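Long-range contacts in iron-regulated outer membrane protein (Neisseria meningitidis, PDB 4B7O), which imports iron across the outer membrane as a TonB-dependent transporter, probably in the form of siderophore complexes: residues Gly99-Thr103 with Ser244-Lys248; His270-Arg276 with Glu305-Thr311; Leu377-Asn383 with Gly446-Ile452. All coordinates share one frame; numbering follows the deposited sequence.

Contact 1 (Gly99-Thr103 with Ser244-Lys248); sequences GGNGT and SALDK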
loop_
_atom_site.group_PDB
_atom_site.type_symbol
_atom_site.label_atom_id
_atom_site.label_comp_id
_atom_site.label_asym_id
_atom_site.label_seq_id
_atom_site.Cartn_x
_atom_site.Cartn_y
_atom_site.Cartn_z
ATOM N N GLY A 99 -4.534 10.857 8.104
ATOM C CA GLY A 99 -5.647 11.760 7.708
ATOM C C GLY A 99 -5.548 12.351 6.290
ATOM O O GLY A 99 -4.485 12.334 5.655
ATOM N N GLY A 100 -6.660 12.878 5.793
ATOM C CA GLY A 100 -6.586 13.635 4.541
ATOM C C GLY A 100 -6.993 12.804 3.360
ATOM O O GLY A 100 -7.259 11.613 3.502
ATOM N N ASN A 101 -7.051 13.412 2.186
ATOM C CA ASN A 101 -7.645 12.703 1.062
ATOM C C ASN A 101 -6.546 12.389 0.094
ATOM O O ASN A 101 -5.471 13.038 0.121
ATOM C CB ASN A 101 -8.708 13.562 0.425
ATOM C CG ASN A 101 -9.682 12.783 -0.475
ATOM O OD1 ASN A 101 -9.455 11.618 -0.875
ATOM N ND2 ASN A 101 -10.779 13.458 -0.826
ATOM N N GLY A 102 -6.793 11.373 -0.738
ATOM C CA GLY A 102 -5.823 10.950 -1.749
ATOM C C GLY A 102 -4.452 10.662 -1.153
ATOM O O GLY A 102 -4.335 9.997 -0.119
ATOM N N THR A 103 -3.425 11.218 -1.786
ATOM C CA THR A 103 -2.040 10.951 -1.462
ATOM C C THR A 103 -1.558 11.820 -0.311
ATOM O O THR A 103 -0.370 11.782 0.067
ATOM C CB THR A 103 -1.153 11.039 -2.709
ATOM O OG1 THR A 103 -1.501 12.209 -3.473
ATOM C CG2 THR A 103 -1.423 9.837 -3.543
ATOM N N SER A 244 -8.785 19.589 0.334
ATOM C CA SER A 244 -8.894 18.200 0.636
ATOM C C SER A 244 -9.865 17.569 -0.312
ATOM O O SER A 244 -10.227 16.421 -0.115
ATOM C CB SER A 244 -9.305 17.993 2.104
ATOM O OG SER A 244 -10.618 18.464 2.361
ATOM N N ALA A 245 -10.263 18.322 -1.343
ATOM C CA ALA A 245 -11.227 17.880 -2.385
ATOM C C ALA A 245 -10.514 17.137 -3.481
ATOM O O ALA A 245 -9.449 17.557 -3.937
ATOM C CB ALA A 245 -11.976 19.093 -3.002
ATOM N N LEU A 246 -11.074 16.023 -3.922
ATOM C CA LEU A 246 -10.502 15.336 -5.065
ATOM C C LEU A 246 -11.556 14.785 -5.938
ATOM O O LEU A 246 -12.510 14.166 -5.453
ATOM C CB LEU A 246 -9.616 14.188 -4.613
ATOM C CG LEU A 246 -8.196 14.614 -4.181
ATOM C CD1 LEU A 246 -7.439 13.382 -3.682
ATOM C CD2 LEU A 246 -7.400 15.330 -5.280
ATOM N N ASP A 247 -11.396 15.007 -7.231
ATOM C CA ASP A 247 -12.212 14.328 -8.178
ATOM C C ASP A 247 -11.469 13.096 -8.687
ATOM O O ASP A 247 -10.601 13.212 -9.544
ATOM C CB ASP A 247 -12.588 15.210 -9.358
ATOM C CG ASP A 247 -13.611 14.530 -10.251
ATOM O OD1 ASP A 247 -14.428 13.734 -9.764
ATOM O OD2 ASP A 247 -13.630 14.748 -11.438
ATOM N N LYS A 248 -11.838 11.928 -8.179
ATOM C CA LYS A 248 -11.169 10.646 -8.480
ATOM C C LYS A 248 -11.880 9.911 -9.584
ATOM O O LYS A 248 -13.090 9.701 -9.534
ATOM C CB LYS A 248 -11.212 9.771 -7.247
ATOM C CG LYS A 248 -10.456 10.398 -6.080
ATOM C CD LYS A 248 -10.856 9.678 -4.814
ATOM C CE LYS A 248 -10.004 10.100 -3.658
ATOM N NZ LYS A 248 -10.715 9.792 -2.393
#

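Contact 2 (His270-Arg276 with Glu305-Thr311); sequences HMEDQHR and ETTQSNT. Unlike the reference sequence in segment 270-276: Glu272 (reference Lys).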
loop_
_atom_site.group_PDB
_atom_site.type_symbol
_atom_site.label_atom_id
_atom_site.label_comp_id
_atom_site.label_asym_id
_atom_site.label_seq_id
_atom_site.Cartn_x
_atom_site.Cartn_y
_atom_site.Cartn_z
ATOM N N HIS A 270 -6.053 -3.250 -18.846
ATOM C CA HIS A 270 -5.660 -1.849 -18.658
ATOM C C HIS A 270 -6.428 -1.067 -17.645
ATOM O O HIS A 270 -7.658 -1.039 -17.638
ATOM C CB HIS A 270 -5.610 -1.082 -19.969
ATOM C CG HIS A 270 -5.104 0.284 -19.782
ATOM N ND1 HIS A 270 -3.784 0.553 -19.634
ATOM C CD2 HIS A 270 -5.781 1.495 -19.613
ATOM C CE1 HIS A 270 -3.624 1.855 -19.413
ATOM N NE2 HIS A 270 -4.857 2.436 -19.406
ATOM N N MET A 271 -5.697 -0.390 -16.784
ATOM C CA MET A 271 -6.318 0.298 -15.683
ATOM C C MET A 271 -5.766 1.716 -15.503
ATOM O O MET A 271 -4.547 1.891 -15.575
ATOM C CB MET A 271 -6.072 -0.515 -14.420
ATOM C CG MET A 271 -6.138 0.252 -13.136
ATOM S SD MET A 271 -5.999 -0.968 -11.790
ATOM C CE MET A 271 -4.839 -0.051 -10.746
ATOM N N GLU A 272 -6.653 2.690 -15.232
ATOM C CA GLU A 272 -6.234 4.021 -14.781
ATOM C C GLU A 272 -6.953 4.461 -13.541
ATOM O O GLU A 272 -8.162 4.243 -13.424
ATOM C CB GLU A 272 -6.548 5.086 -15.809
ATOM C CG GLU A 272 -5.809 4.857 -17.104
ATOM C CD GLU A 272 -5.213 6.124 -17.701
ATOM O OE1 GLU A 272 -5.795 7.260 -17.545
ATOM O OE2 GLU A 272 -4.155 5.935 -18.350
ATOM N N ASP A 273 -6.236 5.139 -12.663
ATOM C CA ASP A 273 -6.771 5.638 -11.418
ATOM C C ASP A 273 -6.247 7.066 -11.325
ATOM O O ASP A 273 -5.041 7.282 -11.318
ATOM C CB ASP A 273 -6.219 4.801 -10.275
ATOM C CG ASP A 273 -7.004 4.958 -8.987
ATOM O OD1 ASP A 273 -7.569 6.031 -8.695
ATOM O OD2 ASP A 273 -7.050 3.976 -8.227
ATOM N N GLN A 274 -7.129 8.038 -11.264
ATOM C CA GLN A 274 -6.693 9.404 -11.380
ATOM C C GLN A 274 -7.317 10.329 -10.357
ATOM O O GLN A 274 -8.517 10.265 -10.137
ATOM C CB GLN A 274 -6.985 9.920 -12.764
ATOM C CG GLN A 274 -6.582 11.368 -12.926
ATOM C CD GLN A 274 -6.603 11.781 -14.389
ATOM O OE1 GLN A 274 -7.629 12.149 -14.914
ATOM N NE2 GLN A 274 -5.476 11.713 -15.032
ATOM N N HIS A 275 -6.500 11.113 -9.675
ATOM C CA HIS A 275 -7.001 12.125 -8.749
ATOM C C HIS A 275 -6.783 13.488 -9.343
ATOM O O HIS A 275 -5.684 13.778 -9.807
ATOM C CB HIS A 275 -6.209 12.124 -7.454
ATOM C CG HIS A 275 -6.287 10.843 -6.709
ATOM N ND1 HIS A 275 -5.735 10.691 -5.510
ATOM C CD2 HIS A 275 -6.883 9.621 -7.030
ATOM C CE1 HIS A 275 -5.951 9.461 -5.070
ATOM N NE2 HIS A 275 -6.650 8.800 -6.001
ATOM N N ARG A 276 -7.802 14.345 -9.296
ATOM C CA ARG A 276 -7.625 15.707 -9.759
ATOM C C ARG A 276 -8.258 16.724 -8.827
ATOM O O ARG A 276 -9.323 16.507 -8.275
ATOM C CB ARG A 276 -8.080 15.859 -11.208
ATOM C CG ARG A 276 -9.489 15.426 -11.466
ATOM C CD ARG A 276 -9.587 14.454 -12.621
ATOM N NE ARG A 276 -9.979 15.177 -13.818
ATOM C CZ ARG A 276 -10.019 14.649 -15.034
ATOM N NH1 ARG A 276 -9.739 13.364 -15.221
ATOM N NH2 ARG A 276 -10.370 15.405 -16.060
ATOM N N GLU A 305 -3.067 16.840 -11.344
ATOM C CA GLU A 305 -3.609 15.522 -11.639
ATOM C C GLU A 305 -2.571 14.459 -11.394
ATOM O O GLU A 305 -1.506 14.475 -12.013
ATOM C CB GLU A 305 -4.086 15.407 -13.071
ATOM C CG GLU A 305 -5.325 16.225 -13.417
ATOM C CD GLU A 305 -5.675 16.138 -14.902
ATOM O OE1 GLU A 305 -4.857 15.579 -15.647
ATOM O OE2 GLU A 305 -6.765 16.611 -15.323
ATOM N N THR A 306 -2.906 13.533 -10.498
ATOM C CA THR A 306 -2.064 12.401 -10.173
ATOM C C THR A 306 -2.707 11.085 -10.649
ATOM O O THR A 306 -3.858 10.758 -10.322
ATOM C CB THR A 306 -1.749 12.368 -8.674
ATOM O OG1 THR A 306 -1.339 13.675 -8.280
ATOM C CG2 THR A 306 -0.575 11.398 -8.396
ATOM N N THR A 307 -1.947 10.333 -11.421
ATOM C CA THR A 307 -2.481 9.186 -12.126
ATOM C C THR A 307 -1.591 7.963 -11.940
ATOM O O THR A 307 -0.378 8.067 -11.990
ATOM C CB THR A 307 -2.563 9.493 -13.622
ATOM O OG1 THR A 307 -3.236 10.749 -13.788
ATOM C CG2 THR A 307 -3.314 8.389 -14.356
ATOM N N GLN A 308 -2.209 6.817 -11.707
ATOM C CA GLN A 308 -1.521 5.542 -11.742
ATOM C C GLN A 308 -2.183 4.748 -12.841
ATOM O O GLN A 308 -3.419 4.630 -12.876
ATOM C CB GLN A 308 -1.674 4.815 -10.397
ATOM C CG GLN A 308 -0.807 3.561 -10.280
ATOM C CD GLN A 308 -0.785 2.980 -8.872
ATOM O OE1 GLN A 308 0.129 3.242 -8.102
ATOM N NE2 GLN A 308 -1.820 2.216 -8.519
ATOM N N SER A 309 -1.381 4.199 -13.735
ATOM C CA SER A 309 -1.877 3.398 -14.858
ATOM C C SER A 309 -1.174 2.095 -14.892
ATOM O O SER A 309 -0.007 2.022 -14.563
ATOM C CB SER A 309 -1.584 4.083 -16.191
ATOM O OG SER A 309 -2.591 5.037 -16.344
ATOM N N ASN A 310 -1.862 1.076 -15.370
ATOM C CA ASN A 310 -1.310 -0.262 -15.384
ATOM C C ASN A 310 -1.738 -1.014 -16.630
ATOM O O ASN A 310 -2.938 -1.176 -16.881
ATOM C CB ASN A 310 -1.805 -1.009 -14.135
ATOM C CG ASN A 310 -0.918 -2.183 -13.772
ATOM O OD1 ASN A 310 0.197 -2.333 -14.310
ATOM N ND2 ASN A 310 -1.393 -3.027 -12.844
ATOM N N THR A 311 -0.782 -1.495 -17.404
ATOM C CA THR A 311 -1.101 -2.438 -18.460
ATOM C C THR A 311 -0.522 -3.797 -18.129
ATOM O O THR A 311 0.691 -3.952 -17.906
ATOM C CB THR A 311 -0.521 -1.958 -19.800
ATOM O OG1 THR A 311 -0.977 -0.628 -19.981
ATOM C CG2 THR A 311 -1.030 -2.790 -20.929
#

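Contact 3 (Leu377-Asn383 with Gly446-Ile452); sequences LLKYGIN and GAYIEAI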
loop_
_atom_site.group_PDB
_atom_site.type_symbol
_atom_site.label_atom_id
_atom_site.label_comp_id
_atom_site.label_asym_id
_atom_site.label_seq_id
_atom_site.Cartn_x
_atom_site.Cartn_y
_atom_site.Cartn_z
ATOM N N LEU A 377 6.234 -29.995 -3.103
ATOM C CA LEU A 377 6.177 -29.118 -4.272
ATOM C C LEU A 377 7.467 -28.344 -4.265
ATOM O O LEU A 377 7.990 -28.020 -3.190
ATOM C CB LEU A 377 4.971 -28.173 -4.163
ATOM C CG LEU A 377 4.603 -27.283 -5.366
ATOM C CD1 LEU A 377 4.099 -28.109 -6.566
ATOM C CD2 LEU A 377 3.561 -26.234 -4.990
ATOM N N LEU A 378 8.012 -28.097 -5.449
ATOM C CA LEU A 378 9.212 -27.293 -5.592
ATOM C C LEU A 378 8.795 -26.034 -6.364
ATOM O O LEU A 378 8.078 -26.133 -7.382
ATOM C CB LEU A 378 10.233 -28.064 -6.426
ATOM C CG LEU A 378 11.659 -27.496 -6.512
ATOM C CD1 LEU A 378 12.214 -26.994 -5.179
ATOM C CD2 LEU A 378 12.624 -28.535 -7.077
ATOM N N LYS A 379 9.183 -24.860 -5.884
ATOM C CA LYS A 379 8.832 -23.620 -6.615
ATOM C C LYS A 379 10.091 -22.922 -7.000
ATOM O O LYS A 379 11.046 -22.872 -6.203
ATOM C CB LYS A 379 8.031 -22.638 -5.760
ATOM C CG LYS A 379 6.597 -23.019 -5.427
ATOM C CD LYS A 379 6.137 -22.176 -4.245
ATOM C CE LYS A 379 5.083 -21.138 -4.588
ATOM N NZ LYS A 379 3.958 -21.819 -5.289
ATOM N N TYR A 380 10.112 -22.364 -8.217
ATOM C CA TYR A 380 11.257 -21.564 -8.633
ATOM C C TYR A 380 10.724 -20.561 -9.649
ATOM O O TYR A 380 9.704 -20.798 -10.330
ATOM C CB TYR A 380 12.372 -22.472 -9.217
ATOM C CG TYR A 380 11.783 -23.452 -10.223
ATOM C CD1 TYR A 380 11.037 -24.519 -9.788
ATOM C CD2 TYR A 380 11.912 -23.263 -11.627
ATOM C CE1 TYR A 380 10.462 -25.423 -10.665
ATOM C CE2 TYR A 380 11.314 -24.158 -12.532
ATOM C CZ TYR A 380 10.599 -25.245 -12.036
ATOM O OH TYR A 380 9.953 -26.144 -12.855
ATOM N N GLY A 381 11.404 -19.437 -9.738
ATOM C CA GLY A 381 11.053 -18.464 -10.707
ATOM C C GLY A 381 11.980 -17.303 -10.731
ATOM O O GLY A 381 13.043 -17.310 -10.082
ATOM N N ILE A 382 11.537 -16.284 -11.444
ATOM C CA ILE A 382 12.387 -15.132 -11.848
ATOM C C ILE A 382 11.597 -13.841 -11.716
ATOM O O ILE A 382 10.442 -13.794 -12.095
ATOM C CB ILE A 382 12.741 -15.268 -13.353
ATOM C CG1 ILE A 382 13.598 -16.498 -13.579
ATOM C CG2 ILE A 382 13.552 -14.079 -13.844
ATOM C CD1 ILE A 382 14.991 -16.275 -13.008
ATOM N N ASN A 383 12.239 -12.806 -11.186
ATOM C CA ASN A 383 11.638 -11.513 -10.985
ATOM C C ASN A 383 12.496 -10.490 -11.691
ATOM O O ASN A 383 13.709 -10.436 -11.435
ATOM C CB ASN A 383 11.658 -11.163 -9.502
ATOM C CG ASN A 383 10.964 -12.196 -8.635
ATOM O OD1 ASN A 383 11.571 -12.691 -7.682
ATOM N ND2 ASN A 383 9.693 -12.526 -8.957
ATOM N N GLY A 446 15.654 -11.071 -9.569
ATOM C CA GLY A 446 15.493 -12.105 -8.563
ATOM C C GLY A 446 15.304 -13.499 -9.166
ATOM O O GLY A 446 14.512 -13.712 -10.120
ATOM N N ALA A 447 16.050 -14.468 -8.661
ATOM C CA ALA A 447 15.613 -15.849 -8.867
ATOM C C ALA A 447 15.487 -16.491 -7.490
ATOM O O ALA A 447 16.169 -16.098 -6.534
ATOM C CB ALA A 447 16.602 -16.584 -9.712
ATOM N N TYR A 448 14.603 -17.458 -7.375
ATOM C CA TYR A 448 14.364 -18.036 -6.082
ATOM C C TYR A 448 14.045 -19.445 -6.345
ATOM O O TYR A 448 13.565 -19.791 -7.434
ATOM C CB TYR A 448 13.127 -17.405 -5.399
ATOM C CG TYR A 448 11.821 -17.611 -6.148
ATOM C CD1 TYR A 448 11.070 -18.750 -5.973
ATOM C CD2 TYR A 448 11.357 -16.662 -7.034
ATOM C CE1 TYR A 448 9.882 -18.934 -6.653
ATOM C CE2 TYR A 448 10.183 -16.850 -7.736
ATOM C CZ TYR A 448 9.459 -17.974 -7.534
ATOM O OH TYR A 448 8.308 -18.145 -8.227
ATOM N N ILE A 449 14.245 -20.258 -5.319
ATOM C CA ILE A 449 13.797 -21.652 -5.356
ATOM C C ILE A 449 13.271 -21.973 -3.957
ATOM O O ILE A 449 13.867 -21.568 -2.954
ATOM C CB ILE A 449 14.964 -22.599 -5.792
ATOM C CG1 ILE A 449 14.607 -24.030 -5.448
ATOM C CG2 ILE A 449 16.271 -22.243 -5.081
ATOM C CD1 ILE A 449 15.473 -25.044 -6.128
ATOM N N GLU A 450 12.153 -22.667 -3.875
ATOM C CA GLU A 450 11.493 -22.876 -2.607
ATOM C C GLU A 450 10.897 -24.253 -2.588
ATOM O O GLU A 450 10.241 -24.673 -3.555
ATOM C CB GLU A 450 10.370 -21.860 -2.424
ATOM C CG GLU A 450 9.793 -21.800 -1.024
ATOM C CD GLU A 450 8.746 -20.689 -0.869
ATOM O OE1 GLU A 450 7.639 -20.850 -1.454
ATOM O OE2 GLU A 450 9.034 -19.669 -0.165
ATOM N N ALA A 451 11.091 -24.951 -1.470
ATOM C CA ALA A 451 10.597 -26.323 -1.348
ATOM C C ALA A 451 9.466 -26.424 -0.325
ATOM O O ALA A 451 9.558 -25.860 0.754
ATOM C CB ALA A 451 11.752 -27.263 -0.981
ATOM N N ILE A 452 8.413 -27.152 -0.652
ATOM C CA ILE A 452 7.361 -27.279 0.288
ATOM C C ILE A 452 7.081 -28.744 0.400
ATOM O O ILE A 452 6.723 -29.389 -0.605
ATOM C CB ILE A 452 6.107 -26.501 -0.166
ATOM C CG1 ILE A 452 6.449 -25.010 -0.244
ATOM C CG2 ILE A 452 4.911 -26.708 0.756
ATOM C CD1 ILE A 452 5.586 -24.310 -1.232
#

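Contact 1 (Gly99-Thr103 with Ser244-Lys248)
The flat carboxamide of Asn101 is gripped along its edges and covered on one face by Leu246. At the oxygen edge, Lys248 NZ donates to Asn101 OD1 over 2.7 Å, in the carbonyl plane and on a lone pair, with a C=O...N angle of 137°. At the nitrogen edge, Asn101 ND2 gives a hydrogen to the backbone carbonyl of Ser244, ND2 to O 3.1 Å, leaving the amide plane only slightly. Over one face lies the Leu246 side chain, its CD1 3.9 Å from Asn101 OD1. Asparagine suits the place because one short side chain both accepts from an ammonium group and donates to a carbonyl. With chi1 at -162°, CG swings opposite the backbone nitrogen and carries the amide out to the barrel wall, while the extended lysine chain arrives from the opposing direction. Residues 99-103 form a loop of the plug domain, and 244-248 lead into barrel strand 246-259, so the contact docks plug against barrel, as in other TonB-dependent receptors. Glu223, on the adjacent strand 212-223, joins in: its OE1 accepts from Asn101 ND2 and forms a salt bridge with Lys248 NZ, which probably offsets the lysine's charge in this largely buried site. Gly102 follows at a positive phi of 54°, a conformation glycine adopts readily, and its bare CA sits 3.5 Å from Leu246 CD1. The Gly102 amide also makes a weak hydrogen bond to Asn101 OD1. Ser244 offers its carbonyl here, while its hydroxyl bonds to Val241 O and Tyr226 N.

Contact 2 (His270-Arg276 with Glu305-Thr311)
Strands 270-276 and 305-311 run antiparallel, their axes 4.6 Å apart at the closest, with Met271, Asp273 and His275 forming hydrogen-bonded pairs with Asn310, Gln308 and Thr306. They are neighbouring strands of the outer-membrane beta-barrel of this TonB-dependent receptor. Each pair has two N-H...O bonds; that from His275 N to Thr306 O measures 2.7 Å. At the non-hydrogen-bonded positions, CA-H groups approach the facing carbonyls, as from Ser309 CA to Met271 O at 3.1 Å.

The face of Met271, Asp273 and His275 looks into the barrel, where the plug residues Phe137, Val139 and Leu143 lie against it. Met271 and His275 supply broad surfaces for this packing, while Asp273 OD2 makes a weak hydrogen bond to Asp140 N.

The other face is polar, and its non-hydrogen-bonded neighbours bond side chain to side chain. Thr311 OG1 and His270 ND1 are hydrogen-bonded at 3.1 Å, at the ring's edge and near its plane. Ser309 OG donates to Glu272 OE2 over 2.7 Å, from above the carboxylate plane; the glutamate's bend at chi2 (-137°) helps turn the carboxylate toward the serine. Glu305 lies alongside Arg276, its OE2 over one face of the guanidinium, 3.8 Å from Arg276 NE: a long salt bridge, and the same oxygen is hydrogen-bonded to Tyr303 OH. Serine and threonine suit this face because a short hydroxyl can serve a longer partner on the next strand. One such partner is the extended Gln274, which sends NE2 to Thr307 OG1 over 2.7 Å in its own amide plane, with an N-H...O angle of 176°.

Contact 3 (Leu377-Asn383 with Gly446-Ile452)
The ring of Tyr448 folds across the neighbouring strand and lies over Gly381, whose backbone N sits 3.3 Å above the ring plane toward its rim. Its chi1 of 62° places the ring between the tyrosine's own N and carbonyl carbon, and glycine suits the facing position because it presents bare backbone to the ring. Asn383 OD1 comes to the edge of the same ring, 4.0 Å from Tyr448 CD2. On this face too, Lys379 and Glu450 run side by side, Lys379 CD packing 3.4 Å from Glu450 OE1. On the other face the contacts are apolar: Leu378 CD1 touches Ile449 CG1 at 3.8 Å, and Ile382 CD1 meets Ala447 CB at 3.7 Å.

Eight backbone hydrogen bonds hold these antiparallel barrel strands. Beyond them, Tyr448 OH bonds to Asn367 OD1, Asn383 OD1 to Arg465, and Lys379 NZ forms a salt bridge with Asp369, while Glu450 makes weak hydrogen bonds to Ser155 and Ser157; on the other face, Tyr380 OH bonds to Ser370 OG. Lys379, Glu450, Asn383 and Tyr448 thus turn their polar ends inward, where partners satisfy them, and the apolar face of Leu378, Ile382 and Ile449 probably meets membrane lipid.

How the contacts relate
Contacts 1 and 2 adjoin, their centres 14 Å apart: strands 246-259 and 264-276 are barrel neighbours, Asp247 N probably bonds to Arg276 O, and His275 packs against both Gly102 and Leu246. Contact 1 is buried and joins plug to barrel wall, whereas contacts 2 and 3 are partly buried seams within the wall. Contact 3 lies about 40 Å from contact 1 between centres, across the chain's middle. Both wall seams turn one face toward the barrel interior, but their other faces contrast: polar and charged in contact 2, largely aliphatic in contact 3, consistent with water outside the former and lipid outside the latter.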